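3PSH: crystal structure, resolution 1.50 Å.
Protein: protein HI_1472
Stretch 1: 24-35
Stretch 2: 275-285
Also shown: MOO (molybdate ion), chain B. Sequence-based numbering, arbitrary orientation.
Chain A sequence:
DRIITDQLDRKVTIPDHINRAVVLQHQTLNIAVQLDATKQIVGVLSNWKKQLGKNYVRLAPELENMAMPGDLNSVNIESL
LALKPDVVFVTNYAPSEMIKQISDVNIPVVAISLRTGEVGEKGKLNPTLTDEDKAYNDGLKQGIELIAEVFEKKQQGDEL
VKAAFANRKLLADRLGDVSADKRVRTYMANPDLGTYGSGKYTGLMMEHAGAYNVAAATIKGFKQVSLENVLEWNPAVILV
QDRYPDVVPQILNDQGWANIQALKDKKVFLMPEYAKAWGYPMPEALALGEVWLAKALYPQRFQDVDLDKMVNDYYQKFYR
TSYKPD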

# COMPACT_ATOMS: atom_id res chain seq x y z
N LEU A 24 -0.55 -3.94 13.83
CA LEU A 24 0.18 -5.11 13.24
C LEU A 24 0.08 -5.23 11.72
O LEU A 24 -0.06 -6.33 11.16
CB LEU A 24 -0.23 -6.44 13.97
CG LEU A 24 0.01 -6.44 15.56
CD1 LEU A 24 -0.38 -7.82 16.07
CD2 LEU A 24 1.47 -6.02 15.94
N GLN A 25 0.02 -4.08 11.06
CA GLN A 25 -0.13 -4.01 9.60
C GLN A 25 0.54 -2.70 9.20
O GLN A 25 0.20 -1.64 9.77
CB GLN A 25 -1.62 -4.00 9.24
CG GLN A 25 -1.81 -4.25 7.68
CD GLN A 25 -3.02 -3.62 7.10
OE1 GLN A 25 -3.84 -4.34 6.44
NE2 GLN A 25 -3.23 -2.34 7.34
N HIS A 26 1.51 -2.68 8.23
CA HIS A 26 2.19 -1.51 7.76
C HIS A 26 1.30 -0.50 7.02
O HIS A 26 1.48 0.69 7.12
CB HIS A 26 3.40 -1.87 6.85
CG HIS A 26 3.08 -2.85 5.75
ND1 HIS A 26 2.64 -4.13 5.99
CD2 HIS A 26 3.20 -2.75 4.40
CE1 HIS A 26 2.48 -4.79 4.85
NE2 HIS A 26 2.73 -3.94 3.87
N GLN A 27 0.28 -1.03 6.35
CA GLN A 27 -0.62 -0.13 5.59
C GLN A 27 -1.38 0.76 6.56
O GLN A 27 -1.46 2.00 6.41
CB GLN A 27 -1.61 -0.85 4.70
CG GLN A 27 -0.72 -1.57 3.62
CD GLN A 27 -0.51 -3.01 3.90
OE1 GLN A 27 -0.54 -3.49 5.04
NE2 GLN A 27 -0.26 -3.76 2.79
N THR A 28 -1.97 0.11 7.56
CA THR A 28 -2.68 0.93 8.56
C THR A 28 -1.65 1.86 9.31
O THR A 28 -1.99 3.00 9.60
CB THR A 28 -3.31 0.04 9.60
OG1 THR A 28 -4.43 -0.66 9.03
CG2 THR A 28 -3.75 0.85 10.82
N LEU A 29 -0.42 1.39 9.61
CA LEU A 29 0.57 2.21 10.27
C LEU A 29 0.80 3.49 9.46
O LEU A 29 0.84 4.55 10.03
CB LEU A 29 1.88 1.39 10.53
CG LEU A 29 2.99 2.11 11.31
CD1 LEU A 29 2.39 2.82 12.60
CD2 LEU A 29 3.98 1.02 11.68
N ASN A 30 0.99 3.37 8.13
CA ASN A 30 1.34 4.52 7.29
C ASN A 30 0.10 5.47 7.32
O ASN A 30 0.28 6.65 7.38
CB ASN A 30 1.65 3.98 5.87
CG ASN A 30 1.94 5.09 4.89
OD1 ASN A 30 2.55 6.13 5.26
ND2 ASN A 30 1.56 4.86 3.63
N ILE A 31 -1.09 4.91 7.23
CA ILE A 31 -2.31 5.78 7.39
C ILE A 31 -2.30 6.54 8.71
O ILE A 31 -2.55 7.76 8.74
CB ILE A 31 -3.63 5.00 7.07
CG1 ILE A 31 -3.67 4.55 5.58
CG2 ILE A 31 -4.91 5.84 7.60
CD1 ILE A 31 -4.66 3.49 5.29
N ALA A 32 -2.05 5.82 9.81
CA ALA A 32 -2.07 6.45 11.14
C ALA A 32 -1.03 7.53 11.23
O ALA A 32 -1.29 8.59 11.88
CB ALA A 32 -1.79 5.44 12.28
N VAL A 33 0.13 7.33 10.57
CA VAL A 33 1.15 8.36 10.60
C VAL A 33 0.56 9.59 9.90
O VAL A 33 0.76 10.77 10.30
CB VAL A 33 2.48 7.85 9.91
CG1 VAL A 33 3.42 9.04 9.58
CG2 VAL A 33 3.14 6.78 10.78
N GLN A 34 -0.16 9.35 8.81
CA GLN A 34 -0.68 10.50 8.03
C GLN A 34 -1.90 11.16 8.67
O GLN A 34 -2.43 12.16 8.19
CB GLN A 34 -0.97 10.14 6.56
CG GLN A 34 0.35 9.69 5.85
CD GLN A 34 0.03 9.24 4.42
OE1 GLN A 34 -0.42 10.06 3.59
NE2 GLN A 34 0.19 7.92 4.15
N LEU A 35 -2.50 10.46 9.62
CA LEU A 35 -3.58 11.01 10.46
C LEU A 35 -2.98 11.70 11.71
O LEU A 35 -3.78 12.26 12.53
CB LEU A 35 -4.50 9.86 10.90
CG LEU A 35 -5.34 9.24 9.83
CD1 LEU A 35 -6.15 8.14 10.52
CD2 LEU A 35 -6.30 10.27 9.07
N ALA A 275 5.27 6.45 -4.25
CA ALA A 275 4.59 5.88 -5.49
C ALA A 275 4.48 4.43 -5.29
O ALA A 275 5.13 3.62 -6.02
CB ALA A 275 5.35 6.23 -6.74
N LYS A 276 3.73 4.06 -4.23
CA LYS A 276 3.63 2.64 -3.80
C LYS A 276 2.76 1.77 -4.71
O LYS A 276 1.51 1.78 -4.62
CB LYS A 276 3.10 2.61 -2.37
CG LYS A 276 3.97 3.47 -1.51
CD LYS A 276 3.41 3.36 -0.02
CE LYS A 276 4.51 3.77 1.04
NZ LYS A 276 4.72 5.24 0.95
N ALA A 277 3.42 1.04 -5.61
CA ALA A 277 2.60 0.10 -6.39
C ALA A 277 2.46 -1.22 -5.67
O ALA A 277 2.82 -2.26 -6.17
CB ALA A 277 3.16 -0.10 -7.80
N TRP A 278 1.76 -1.09 -4.56
CA TRP A 278 1.77 -2.19 -3.59
C TRP A 278 0.49 -3.01 -3.84
O TRP A 278 -0.39 -2.66 -4.61
CB TRP A 278 1.63 -1.55 -2.20
CG TRP A 278 2.87 -1.01 -1.68
CD1 TRP A 278 4.14 -0.90 -2.36
CD2 TRP A 278 3.08 -0.51 -0.36
NE1 TRP A 278 5.07 -0.35 -1.50
CE2 TRP A 278 4.46 -0.16 -0.26
CE3 TRP A 278 2.26 -0.42 0.80
CZ2 TRP A 278 5.01 0.35 0.96
CZ3 TRP A 278 2.84 0.03 2.01
CH2 TRP A 278 4.16 0.47 2.05
N GLY A 279 0.39 -4.16 -3.19
CA GLY A 279 -0.84 -4.94 -3.38
C GLY A 279 -2.06 -4.27 -2.75
O GLY A 279 -3.17 -4.54 -3.16
N TYR A 280 -1.82 -3.37 -1.81
CA TYR A 280 -2.86 -2.52 -1.16
C TYR A 280 -2.72 -1.03 -1.61
O TYR A 280 -1.57 -0.49 -1.58
CB TYR A 280 -2.70 -2.55 0.42
CG TYR A 280 -3.09 -3.87 1.05
CD1 TYR A 280 -4.21 -3.98 1.92
CD2 TYR A 280 -2.29 -4.99 0.84
CE1 TYR A 280 -4.55 -5.24 2.52
CE2 TYR A 280 -2.63 -6.23 1.39
CZ TYR A 280 -3.73 -6.32 2.26
OH TYR A 280 -4.01 -7.60 2.78
N PRO A 281 -3.85 -0.28 -1.75
CA PRO A 281 -3.78 1.11 -2.13
C PRO A 281 -3.38 1.96 -0.88
O PRO A 281 -3.87 1.68 0.24
CB PRO A 281 -5.20 1.41 -2.51
CG PRO A 281 -6.13 0.53 -1.53
CD PRO A 281 -5.28 -0.75 -1.59
N MET A 282 -2.63 3.04 -1.11
CA MET A 282 -2.25 3.96 -0.06
C MET A 282 -2.52 5.32 -0.61
O MET A 282 -2.39 5.53 -1.84
CB MET A 282 -0.74 3.84 0.30
CG MET A 282 -0.19 2.48 0.70
SD MET A 282 -0.25 2.15 2.55
CE MET A 282 -1.94 2.55 2.95
N PRO A 283 -2.98 6.25 0.25
CA PRO A 283 -3.49 7.50 -0.27
C PRO A 283 -2.45 8.23 -1.07
O PRO A 283 -2.83 8.87 -2.07
CB PRO A 283 -3.85 8.32 0.99
CG PRO A 283 -3.15 7.54 2.22
CD PRO A 283 -3.06 6.11 1.75
N GLU A 284 -1.19 8.24 -0.63
CA GLU A 284 -0.13 8.93 -1.42
C GLU A 284 0.17 8.28 -2.74
O GLU A 284 0.67 8.96 -3.65
CB GLU A 284 1.18 9.11 -0.61
CG GLU A 284 1.95 7.81 -0.28
CD GLU A 284 1.46 6.97 0.89
OE1 GLU A 284 0.31 7.17 1.34
OE2 GLU A 284 2.26 6.11 1.35
N ALA A 285 -0.07 6.98 -2.82
CA ALA A 285 0.17 6.23 -4.10
C ALA A 285 -0.82 6.69 -5.12
O ALA A 285 -0.40 6.89 -6.26
CB ALA A 285 0.04 4.78 -3.87
MO MOO B . 1.69 -4.87 0.12
O1 MOO B . 2.39 -5.00 -1.42
O2 MOO B . 0.97 -6.36 0.61
O3 MOO B . 0.46 -3.69 0.08
O4 MOO B . 2.89 -4.23 1.14

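Stretch 1 is essentially one helix, begun by Gln25 at the N-cap and carried by i to i+4 bonds such as Ile31 N to Gln27 O (3.0 Å). Stretch 2 approaches as a curved loop and turns helical after Met282, its own N-cap; the backbones come nearest at Gln27 and Met282, with CA atoms 7.2 Å apart. No backbone hydrogen bond joins them, so side chains and the bound molybdate do the work, burying 466 Å², both sides summed, with Gln27 and Met282 covered most (78 and 63 Å²).

At one end, Glu284 accepts two amides spaced one helical turn apart: Asn30 ND2 donates to Glu284 OE2 (2.7 Å) and Gln34 NE2 to Glu284 OE1 (2.9 Å). A carboxylate suits this place because it offers two acceptors, and Lys276 NZ balances its buried charge through a salt bridge to OE2 of Glu284 (2.6 Å).

In the middle, flexible Met282 reaches the helix, its CE lying 3.7 Å from Ile31 CD1, while its SD accepts a weak bond from Asn30 ND2 (3.4 Å).

At the other end, molybdate bridges the stretches. Its oxygens are acceptors, so imidazole, side-chain amide and loop backbone supply N-H donors: His26 NE2 to MOO O4 (2.8 Å), Gln27 NE2 (2.8 Å) and Tyr280 N (3.0 Å) to MOO O3, Gly279 N to MOO O1 (2.8 Å). The Gln27 amide also lies over one face of the Tyr280 ring.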